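Local atomic coordinates of thermospermine synthase (Medicago truncatula, PDB entry 6BQ7), a protein that probably catalyses aminopropyl transfer from decarboxylated S-adenosylmethionine to spermidine, yielding thermospermine and methylthioadenosine in plant polyamine biosynthesis. Residues A[121-126]-A[282-287]; A[176-181]-A[212-217]; A[245-250]-A[258-263]. All coordinates share one frame; numbering follows the deposited sequence.

How the contacts relate
Following the chain from its N terminus, residues 121-126 come first, in the loop between helix 114-119 and strand 127-132. Contact 1 joins them to 282-287, which starts at the last residue of helix 272-282, and so closes a long loop that encloses both other contacts. Within it, contact 2 pairs 176-181 with 212-217, two parallel strands in the middle of the mixed sheet. Only after it has closed does contact 3 open, where 245-250 turns back onto 258-263 as an antiparallel hairpin at the edge of the sheet within this chain. Contacts 2 and 3 touch, since strands 212-220 and 256-264 are neighbours, and both reach spermidine. Contact 1 stays apart, its centre about 17 Å from that of contact 2.

Contact 1 of 3, residues A[121-126]-A[282-287]; sequences RHKTID and RIIEEN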
loop_
_atom_site.group_PDB
_atom_site.type_symbol
_atom_site.label_atom_id
_atom_site.label_comp_id
_atom_site.label_asym_id
_atom_site.label_seq_id
_atom_site.Cartn_x
_atom_site.Cartn_y
_atom_site.Cartn_z
ATOM N N ARG A 121 -11.620 8.280 37.654
ATOM C CA ARG A 121 -11.082 9.574 37.935
ATOM C C ARG A 121 -12.115 10.384 38.716
ATOM O O ARG A 121 -11.794 11.378 39.290
ATOM C CB ARG A 121 -10.684 10.272 36.656
ATOM C CG ARG A 121 -9.357 9.813 36.145
ATOM C CD ARG A 121 -8.889 10.558 34.933
ATOM N NE ARG A 121 -8.798 11.958 35.179
ATOM C CZ ARG A 121 -9.035 12.884 34.290
ATOM N NH1 ARG A 121 -9.386 12.591 33.078
ATOM N NH2 ARG A 121 -8.925 14.124 34.631
ATOM N N HIS A 122 -13.347 9.934 38.732
ATOM C CA HIS A 122 -14.381 10.607 39.449
ATOM C C HIS A 122 -14.431 10.182 40.889
ATOM O O HIS A 122 -14.579 9.050 41.156
ATOM C CB HIS A 122 -15.687 10.284 38.833
ATOM C CG HIS A 122 -15.900 10.948 37.536
ATOM N ND1 HIS A 122 -16.701 12.042 37.395
ATOM C CD2 HIS A 122 -15.409 10.683 36.317
ATOM C CE1 HIS A 122 -16.704 12.419 36.144
ATOM N NE2 HIS A 122 -15.923 11.611 35.472
ATOM N N LYS A 123 -14.373 11.108 41.813
ATOM C CA LYS A 123 -14.377 10.758 43.226
ATOM C C LYS A 123 -15.746 10.286 43.705
ATOM O O LYS A 123 -15.828 9.626 44.747
ATOM C CB LYS A 123 -13.897 11.956 44.051
ATOM C CG LYS A 123 -12.467 12.365 43.711
ATOM C CD LYS A 123 -11.904 13.373 44.705
ATOM C CE LYS A 123 -12.322 14.785 44.362
ATOM N NZ LYS A 123 -12.713 14.873 42.938
ATOM N N THR A 124 -16.819 10.590 42.967
ATOM C CA THR A 124 -18.150 10.149 43.379
ATOM C C THR A 124 -18.389 8.669 43.099
ATOM O O THR A 124 -19.346 8.095 43.634
ATOM C CB THR A 124 -19.228 10.957 42.659
ATOM O OG1 THR A 124 -19.166 10.681 41.251
ATOM C CG2 THR A 124 -19.013 12.437 42.882
ATOM N N ILE A 125 -17.566 8.059 42.291
ATOM C CA ILE A 125 -17.756 6.684 41.929
ATOM C C ILE A 125 -17.371 5.711 43.011
ATOM O O ILE A 125 -16.312 5.793 43.523
ATOM C CB ILE A 125 -16.934 6.371 40.666
ATOM C CG1 ILE A 125 -17.451 7.150 39.491
ATOM C CG2 ILE A 125 -16.971 4.908 40.334
ATOM C CD1 ILE A 125 -18.794 6.728 39.026
ATOM N N ASP A 126 -18.254 4.772 43.313
ATOM C CA ASP A 126 -17.986 3.733 44.299
ATOM C C ASP A 126 -17.781 2.359 43.688
ATOM O O ASP A 126 -17.111 1.520 44.293
ATOM C CB ASP A 126 -19.135 3.624 45.314
ATOM C CG ASP A 126 -19.256 4.848 46.207
ATOM O OD1 ASP A 126 -18.256 5.577 46.380
ATOM O OD2 ASP A 126 -20.358 5.067 46.746
ATOM N N ARG A 282 -15.325 17.101 40.976
ATOM C CA ARG A 282 -15.424 15.639 40.912
ATOM C C ARG A 282 -14.387 14.821 40.253
ATOM O O ARG A 282 -14.196 13.733 40.653
ATOM C CB ARG A 282 -16.703 15.246 40.256
ATOM C CG ARG A 282 -17.903 15.920 40.803
ATOM C CD ARG A 282 -18.970 15.777 39.803
ATOM N NE ARG A 282 -20.229 16.088 40.366
ATOM C CZ ARG A 282 -21.361 15.675 39.864
ATOM N NH1 ARG A 282 -21.399 14.916 38.806
ATOM N NH2 ARG A 282 -22.464 16.014 40.444
ATOM N N ILE A 283 -13.630 15.371 39.360
ATOM C CA ILE A 283 -12.579 14.645 38.706
ATOM C C ILE A 283 -11.172 14.947 39.167
ATOM O O ILE A 283 -10.777 16.069 39.221
ATOM C CB ILE A 283 -12.669 14.858 37.187
ATOM C CG1 ILE A 283 -14.091 14.691 36.730
ATOM C CG2 ILE A 283 -11.811 13.880 36.437
ATOM C CD1 ILE A 283 -14.293 14.781 35.256
ATOM N N ILE A 284 -10.419 13.921 39.509
ATOM C CA ILE A 284 -9.051 14.124 39.930
ATOM C C ILE A 284 -8.237 14.287 38.713
ATOM O O ILE A 284 -8.471 13.659 37.735
ATOM C CB ILE A 284 -8.463 13.005 40.762
ATOM C CG1 ILE A 284 -8.513 11.718 40.016
ATOM C CG2 ILE A 284 -9.241 12.835 42.028
ATOM C CD1 ILE A 284 -8.614 10.527 40.924
ATOM N N GLU A 285 -7.441 15.327 38.746
ATOM C CA GLU A 285 -6.552 15.773 37.701
ATOM C C GLU A 285 -7.265 16.515 36.564
ATOM O O GLU A 285 -8.456 16.543 36.495
ATOM C CB GLU A 285 -5.425 14.796 37.395
ATOM C CG GLU A 285 -5.602 13.710 36.380
ATOM C CD GLU A 285 -5.069 12.364 36.821
ATOM O OE1 GLU A 285 -5.824 11.370 36.861
ATOM O OE2 GLU A 285 -3.869 12.296 37.091
ATOM N N GLU A 286 -6.551 17.153 35.680
ATOM C CA GLU A 286 -7.219 17.932 34.666
ATOM C C GLU A 286 -7.482 17.137 33.425
ATOM O O GLU A 286 -6.671 16.387 33.030
ATOM C CB GLU A 286 -6.413 19.179 34.337
ATOM C CG GLU A 286 -6.525 20.284 35.351
ATOM C CD GLU A 286 -7.586 21.290 35.021
ATOM O OE1 GLU A 286 -8.298 21.742 35.926
ATOM O OE2 GLU A 286 -7.697 21.644 33.847
ATOM N N ASN A 287 -8.645 17.289 32.831
ATOM C CA ASN A 287 -8.910 16.643 31.570
ATOM C C ASN A 287 -7.956 17.187 30.517
ATOM O O ASN A 287 -7.670 18.348 30.469
ATOM C CB ASN A 287 -10.303 16.937 31.099
ATOM C CG ASN A 287 -11.346 16.175 31.831
ATOM O OD1 ASN A 287 -12.500 16.476 31.746
ATOM N ND2 ASN A 287 -10.946 15.209 32.553
#
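Arg121 meets the backbone of 282-287 with the edge of its guanidinium. Arg121 NE and NH2 reach side-on to a single acceptor, Ile284 O, at 3.1 Å and 3.2 Å, and that oxygen lies close to the guanidinium plane; NH2 adds a weak bond to Glu285 O. One face of the group is covered by Ile283 CG2, 3.3 Å above the plane. The bend in the arginine chain at chi3 (58°) brings the flat group round to these carbonyls. Glu285 crosses the arginine at about a right angle, its carboxylate plane 62° from the guanidinium, and the salt bridge from Arg121 NE to Glu285 OE1 is long at 3.5 Å. NH1 turns to Glu118 instead.

His122 and Ile283 lie side by side and point the same way. Ile283 CG1 sits over the imidazole face, 3.8 Å from the ring centroid and 21° off the normal, while NE2 of His122 is hydrogen-bonded to His93 of helix 84-98. Their backbones form a single beta bridge, flanked by Ile284 N to Arg121 O and Lys123 N to Arg282 O, each 2.9 Å.

Lys123 bends along its length so that its ammonium returns to the end of helix 272-282. There Lys123 NZ makes a weak 3.0 Å bond to Arg282 O and a hydrogen bond to Gln281 O, and CG rests against Ile284 CG2. Beyond the bridge, Glu286 and Asn287 O engage Lys303 of the second subunit.

Chemically, the loop after helix 114-119 supplies cationic donors to carbonyls at a helix end and in the irregular chain after it. Arg121 grips Ile284 O with two nitrogens and so probably helps to fix the chain there, and the lysine charge would probably be favoured beside the helix's C-terminal carbonyls.

Contact 2 of 3, residues A[176-181]-A[212-217]; sequences DVIVGD and GIFVTQ. With SPD (spermidine), chain C.
Gly180 and Thr216 mark the tight part of this pairing, their CA atoms only 4.0 Å apart. Gly180 permits this approach because a CB here would clash with Thr216 OG1, and the amide there gives a short, nearly straight bond, Gly180 N to Val215 O at 2.7 Å (173° at the hydrogen). The neighbouring Phe214 is closely packed too: Phe214 CD1 lies 3.2 Å from Ile178 O, and the ring edge faces Ile178 CB, 3.9 Å from CD1. With CG anti to the backbone N (chi1 176°), the ring leans along the sheet towards Ile178, while Tyr200 and Leu204 of helix 197-204 pack against it. Replacing Phe214 by an alanine would probably open a gap between Ile178 and helix 197-204, with Tyr200 losing its ring partner.

The strands run parallel, 9° apart, in the core of the Rossmann-like fold of AdoMet-dependent enzymes, and helix 197-204 lies in the beta-alpha-beta crossover between them. On the other face the touch between side chains is small: Val179 and Val215 lie side by side, with Val179 CG2 4.0 Å from Val215 CG1. Val179 also packs on Leu91 of helix 84-98.

The ladder ends with Gln217 N to Gly180 O at 3.0 Å; beyond this backbone fit Asp181 and Gln217 turn to the spermidine pocket and no longer to each other. CB of Asp181, the predicted proton acceptor, points away from 212-217, while the carboxylate is turned to spermidine. Asp181 OD1 accepts from spermidine N10 at 3.1 Å and also pairs with Tyr87 OH, whereas OD2 is held by Thr115 OG1. The Gln217 amide lies beside spermidine C8, its NE2 tethered to Leu182 O and Asp184.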
loop_
_atom_site.group_PDB
_atom_site.type_symbol
_atom_site.label_atom_id
_atom_site.label_comp_id
_atom_site.label_asym_id
_atom_site.label_seq_id
_atom_site.Cartn_x
_atom_site.Cartn_y
_atom_site.Cartn_z
ATOM N N ASP A 176 -26.196 4.087 37.987
ATOM C CA ASP A 176 -26.448 5.493 37.696
ATOM C C ASP A 176 -26.072 5.833 36.268
ATOM O O ASP A 176 -26.699 6.697 35.644
ATOM C CB ASP A 176 -25.695 6.405 38.660
ATOM C CG ASP A 176 -25.994 6.101 40.115
ATOM O OD1 ASP A 176 -27.184 6.177 40.505
ATOM O OD2 ASP A 176 -25.055 5.859 40.897
ATOM N N VAL A 177 -25.066 5.164 35.750
ATOM C CA VAL A 177 -24.648 5.347 34.376
ATOM C C VAL A 177 -24.295 3.993 33.755
ATOM O O VAL A 177 -23.761 3.166 34.388
ATOM C CB VAL A 177 -23.410 6.268 34.252
ATOM C CG1 VAL A 177 -23.005 6.499 32.821
ATOM C CG2 VAL A 177 -23.573 7.619 34.912
ATOM N N ILE A 178 -24.691 3.770 32.531
ATOM C CA ILE A 178 -24.259 2.605 31.771
ATOM C C ILE A 178 -23.546 3.112 30.528
ATOM O O ILE A 178 -24.073 3.977 29.816
ATOM C CB ILE A 178 -25.434 1.680 31.407
ATOM C CG1 ILE A 178 -26.043 1.098 32.676
ATOM C CG2 ILE A 178 -24.936 0.535 30.494
ATOM C CD1 ILE A 178 -27.412 0.498 32.491
ATOM N N VAL A 179 -22.347 2.602 30.284
ATOM C CA VAL A 179 -21.477 3.079 29.216
ATOM C C VAL A 179 -21.384 1.986 28.156
ATOM O O VAL A 179 -20.968 0.861 28.452
ATOM C CB VAL A 179 -20.088 3.456 29.757
ATOM C CG1 VAL A 179 -19.153 3.884 28.626
ATOM C CG2 VAL A 179 -20.224 4.553 30.819
ATOM N N GLY A 180 -21.814 2.303 26.933
ATOM C CA GLY A 180 -21.650 1.395 25.817
ATOM C C GLY A 180 -20.319 1.617 25.135
ATOM O O GLY A 180 -20.102 2.651 24.489
ATOM N N ASP A 181 -19.410 0.659 25.280
ATOM C CA ASP A 181 -18.110 0.762 24.626
ATOM C C ASP A 181 -17.855 -0.454 23.750
ATOM O O ASP A 181 -16.794 -1.087 23.847
ATOM C CB ASP A 181 -16.995 0.918 25.660
ATOM C CG ASP A 181 -15.686 1.405 25.044
ATOM O OD1 ASP A 181 -15.661 1.700 23.820
ATOM O OD2 ASP A 181 -14.688 1.490 25.798
ATOM N N GLY A 212 -30.811 8.125 35.954
ATOM C CA GLY A 212 -29.738 7.398 35.307
ATOM C C GLY A 212 -29.515 7.867 33.873
ATOM O O GLY A 212 -30.424 8.377 33.214
ATOM N N ILE A 213 -28.284 7.688 33.411
ATOM C CA ILE A 213 -27.869 8.158 32.094
ATOM C C ILE A 213 -27.181 7.010 31.365
ATOM O O ILE A 213 -26.352 6.297 31.942
ATOM C CB ILE A 213 -26.930 9.379 32.184
ATOM C CG1 ILE A 213 -27.641 10.586 32.812
ATOM C CG2 ILE A 213 -26.395 9.736 30.798
ATOM C CD1 ILE A 213 -26.711 11.826 32.977
ATOM N N PHE A 214 -27.547 6.824 30.109
ATOM C CA PHE A 214 -26.883 5.892 29.227
ATOM C C PHE A 214 -26.093 6.680 28.199
ATOM O O PHE A 214 -26.577 7.683 27.673
ATOM C CB PHE A 214 -27.892 4.994 28.520
ATOM C CG PHE A 214 -27.267 4.076 27.519
ATOM C CD1 PHE A 214 -26.458 3.033 27.937
ATOM C CD2 PHE A 214 -27.494 4.244 26.160
ATOM C CE1 PHE A 214 -25.888 2.178 27.015
ATOM C CE2 PHE A 214 -26.926 3.378 25.231
ATOM C CZ PHE A 214 -26.123 2.354 25.662
ATOM N N VAL A 215 -24.874 6.245 27.929
ATOM C CA VAL A 215 -24.079 6.816 26.852
ATOM C C VAL A 215 -23.452 5.657 26.102
ATOM O O VAL A 215 -22.967 4.706 26.724
ATOM C CB VAL A 215 -23.002 7.789 27.376
ATOM C CG1 VAL A 215 -22.081 7.097 28.394
ATOM C CG2 VAL A 215 -22.199 8.371 26.216
ATOM N N THR A 216 -23.482 5.714 24.770
ATOM C CA THR A 216 -22.807 4.709 23.958
ATOM C C THR A 216 -21.951 5.416 22.916
ATOM O O THR A 216 -22.266 6.532 22.477
ATOM C CB THR A 216 -23.795 3.749 23.247
ATOM O OG1 THR A 216 -23.073 2.831 22.392
ATOM C CG2 THR A 216 -24.780 4.527 22.392
ATOM N N GLN A 217 -20.849 4.774 22.541
ATOM C CA GLN A 217 -20.168 5.205 21.332
ATOM C C GLN A 217 -21.100 4.945 20.153
ATOM O O GLN A 217 -21.934 4.038 20.186
ATOM C CB GLN A 217 -18.823 4.487 21.180
ATOM C CG GLN A 217 -18.898 3.025 20.737
ATOM C CD GLN A 217 -18.790 2.879 19.225
ATOM O OE1 GLN A 217 -18.509 3.843 18.517
ATOM N NE2 GLN A 217 -19.006 1.666 18.731
HETATM N N1 SPD C . -10.479 2.836 12.928
HETATM C C2 SPD C . -11.817 3.245 13.301
HETATM C C3 SPD C . -11.847 3.397 14.811
HETATM C C4 SPD C . -12.813 2.382 15.410
HETATM C C5 SPD C . -13.068 2.764 16.867
HETATM N N6 SPD C . -13.990 1.832 17.493
HETATM C C7 SPD C . -14.487 2.418 18.727
HETATM C C8 SPD C . -14.995 1.308 19.646
HETATM C C9 SPD C . -13.929 0.971 20.682
HETATM N N10 SPD C . -14.425 -0.087 21.548
#

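Contact 3 of 3, residues A[245-250]-A[258-263]; sequences VPYSAH and WGWVLA. With SPD (spermidine), chain C.
Trp260 and Tyr247, which bury the most surface here, meet across the strands with their side chains at about a right angle. The contact is made by the stem of the tryptophan: Trp260 CB lies 3.5 Å from Tyr247 CZ and stands over the phenol face, 28° off the ring normal, as a CH-pi contact. The two aromatic systems meet obliquely; the five-membered ring of Trp260 is 5.5 Å from the tyrosine centroid, with planes 31° apart. Tyr247 reaches this place because its CG sits between the backbone N and carbonyl carbon (chi1 61°), which swings the ring across towards the partner strand. Leu262, third in buried surface, then presses CG against Tyr247 CE1 at 3.7 Å. The tyrosine hydroxyl runs on past them to a hydrogen bond with Cys90 O of helix 84-98.

The pair belongs to an antiparallel beta hairpin, strands 243-251 and 256-264, at the edge of the mixed sheet within this chain. Tyr247 and Trp260 form a hydrogen-bonded pair, Tyr247 N to Trp260 O and Trp260 N to Tyr247 O both at 2.9 Å; Val245 with Leu262 and Ala249 with Trp258 are bonded in the same two-way fashion. The side chains of all three pairs start out on one face, where helix 84-98 packs on Tyr247, Trp260 and Leu262, while Pro246 and Val261 on the other face meet helix 230-238.

The far end of Trp260 is met edge-on by Ala249, whose CB is 3.8 Å from Trp260 CZ3. Trp258 is the exception at its ring end, leading off into the active site: spermidine passes over one face of its indole, C4 lying 3.6 Å from Trp258 CH2, and NE1 is hydrogen-bonded to Gln217 OE1 on the adjoining strand. The His250 ring meets that of His250 of the second subunit.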
loop_
_atom_site.group_PDB
_atom_site.type_symbol
_atom_site.label_atom_id
_atom_site.label_comp_id
_atom_site.label_asym_id
_atom_site.label_seq_id
_atom_site.Cartn_x
_atom_site.Cartn_y
_atom_site.Cartn_z
ATOM N N VAL A 245 -28.991 13.194 23.504
ATOM C CA VAL A 245 -28.031 14.221 23.102
ATOM C C VAL A 245 -26.893 13.589 22.301
ATOM O O VAL A 245 -26.032 12.883 22.865
ATOM C CB VAL A 245 -27.524 14.988 24.336
ATOM C CG1 VAL A 245 -26.421 15.938 23.948
ATOM C CG2 VAL A 245 -28.669 15.755 24.977
ATOM N N PRO A 246 -26.832 13.780 20.984
ATOM C CA PRO A 246 -25.676 13.298 20.224
ATOM C C PRO A 246 -24.557 14.336 20.216
ATOM O O PRO A 246 -24.783 15.537 20.382
ATOM C CB PRO A 246 -26.242 13.081 18.811
ATOM C CG PRO A 246 -27.349 14.113 18.712
ATOM C CD PRO A 246 -27.881 14.344 20.111
ATOM N N TYR A 247 -23.335 13.846 20.031
ATOM C CA TYR A 247 -22.183 14.737 20.017
ATOM C C TYR A 247 -20.998 14.006 19.408
ATOM O O TYR A 247 -20.975 12.775 19.342
ATOM C CB TYR A 247 -21.856 15.261 21.420
ATOM C CG TYR A 247 -21.504 14.209 22.464
ATOM C CD1 TYR A 247 -22.475 13.371 23.011
ATOM C CD2 TYR A 247 -20.191 14.081 22.930
ATOM C CE1 TYR A 247 -22.141 12.416 23.986
ATOM C CE2 TYR A 247 -19.850 13.138 23.903
ATOM C CZ TYR A 247 -20.820 12.314 24.425
ATOM O OH TYR A 247 -20.463 11.398 25.399
ATOM N N SER A 248 -20.012 14.777 18.948
ATOM C CA SER A 248 -18.925 14.167 18.191
ATOM C C SER A 248 -17.637 14.970 18.351
ATOM O O SER A 248 -17.639 16.129 18.788
ATOM C CB SER A 248 -19.311 14.024 16.712
ATOM O OG SER A 248 -19.710 15.274 16.144
ATOM N N ALA A 249 -16.531 14.342 17.964
ATOM C CA ALA A 249 -15.218 14.952 18.116
ATOM C C ALA A 249 -14.221 14.234 17.222
ATOM O O ALA A 249 -14.281 13.013 17.059
ATOM C CB ALA A 249 -14.734 14.920 19.576
ATOM N N HIS A 250 -13.296 15.009 16.661
ATOM C CA HIS A 250 -12.262 14.465 15.802
ATOM C C HIS A 250 -11.287 13.615 16.606
ATOM O O HIS A 250 -10.831 14.021 17.679
ATOM C CB HIS A 250 -11.516 15.604 15.107
ATOM C CG HIS A 250 -10.496 15.135 14.113
ATOM N ND1 HIS A 250 -9.149 15.399 14.252
ATOM C CD2 HIS A 250 -10.625 14.409 12.973
ATOM C CE1 HIS A 250 -8.490 14.857 13.239
ATOM N NE2 HIS A 250 -9.362 14.249 12.451
ATOM N N TRP A 258 -15.580 11.026 15.384
ATOM C CA TRP A 258 -16.276 9.930 16.047
ATOM C C TRP A 258 -17.443 10.468 16.843
ATOM O O TRP A 258 -17.409 11.608 17.335
ATOM C CB TRP A 258 -15.351 9.136 16.972
ATOM C CG TRP A 258 -15.780 7.704 17.018
ATOM C CD1 TRP A 258 -16.464 7.070 18.031
ATOM C CD2 TRP A 258 -15.611 6.742 15.982
ATOM N NE1 TRP A 258 -16.711 5.770 17.683
ATOM C CE2 TRP A 258 -16.197 5.540 16.433
ATOM C CE3 TRP A 258 -15.007 6.773 14.715
ATOM C CZ2 TRP A 258 -16.194 4.374 15.665
ATOM C CZ3 TRP A 258 -15.000 5.604 13.948
ATOM C CH2 TRP A 258 -15.583 4.419 14.438
ATOM N N GLY A 259 -18.491 9.667 17.002
ATOM C CA GLY A 259 -19.719 10.094 17.635
ATOM C C GLY A 259 -20.049 9.305 18.884
ATOM O O GLY A 259 -19.641 8.141 19.035
ATOM N N TRP A 260 -20.807 9.939 19.778
ATOM C CA TRP A 260 -21.381 9.353 20.986
ATOM C C TRP A 260 -22.779 9.928 21.186
ATOM O O TRP A 260 -23.126 10.985 20.647
ATOM C CB TRP A 260 -20.544 9.648 22.242
ATOM C CG TRP A 260 -19.120 9.276 22.105
ATOM C CD1 TRP A 260 -18.548 8.087 22.430
ATOM C CD2 TRP A 260 -18.077 10.103 21.593
ATOM N NE1 TRP A 260 -17.197 8.117 22.156
ATOM C CE2 TRP A 260 -16.886 9.344 21.631
ATOM C CE3 TRP A 260 -18.037 11.409 21.091
ATOM C CZ2 TRP A 260 -15.665 9.844 21.187
ATOM C CZ3 TRP A 260 -16.818 11.912 20.662
ATOM C CH2 TRP A 260 -15.656 11.132 20.705
ATOM N N VAL A 261 -23.596 9.228 21.972
ATOM C CA VAL A 261 -24.973 9.651 22.216
ATOM C C VAL A 261 -25.293 9.488 23.700
ATOM O O VAL A 261 -25.156 8.387 24.250
ATOM C CB VAL A 261 -25.987 8.866 21.363
ATOM C CG1 VAL A 261 -27.365 9.396 21.617
ATOM C CG2 VAL A 261 -25.659 8.978 19.871
ATOM N N LEU A 262 -25.731 10.577 24.339
ATOM C CA LEU A 262 -26.270 10.531 25.691
ATOM C C LEU A 262 -27.773 10.290 25.643
ATOM O O LEU A 262 -28.476 10.802 24.766
ATOM C CB LEU A 262 -26.005 11.840 26.441
ATOM C CG LEU A 262 -24.599 12.344 26.738
ATOM C CD1 LEU A 262 -24.711 13.639 27.497
ATOM C CD2 LEU A 262 -23.828 11.319 27.557
ATOM N N ALA A 263 -28.276 9.532 26.610
ATOM C CA ALA A 263 -29.715 9.345 26.700
ATOM C C ALA A 263 -30.114 9.210 28.162
ATOM O O ALA A 263 -29.416 8.551 28.938
ATOM C CB ALA A 263 -30.187 8.128 25.901
HETATM N N1 SPD C . -10.479 2.836 12.928
HETATM C C2 SPD C . -11.817 3.245 13.301
HETATM C C3 SPD C . -11.847 3.397 14.811
HETATM C C4 SPD C . -12.813 2.382 15.410
HETATM C C5 SPD C . -13.068 2.764 16.867
HETATM N N6 SPD C . -13.990 1.832 17.493
HETATM C C7 SPD C . -14.487 2.418 18.727
HETATM C C8 SPD C . -14.995 1.308 19.646
HETATM C C9 SPD C . -13.929 0.971 20.682
HETATM N N10 SPD C . -14.425 -0.087 21.548
#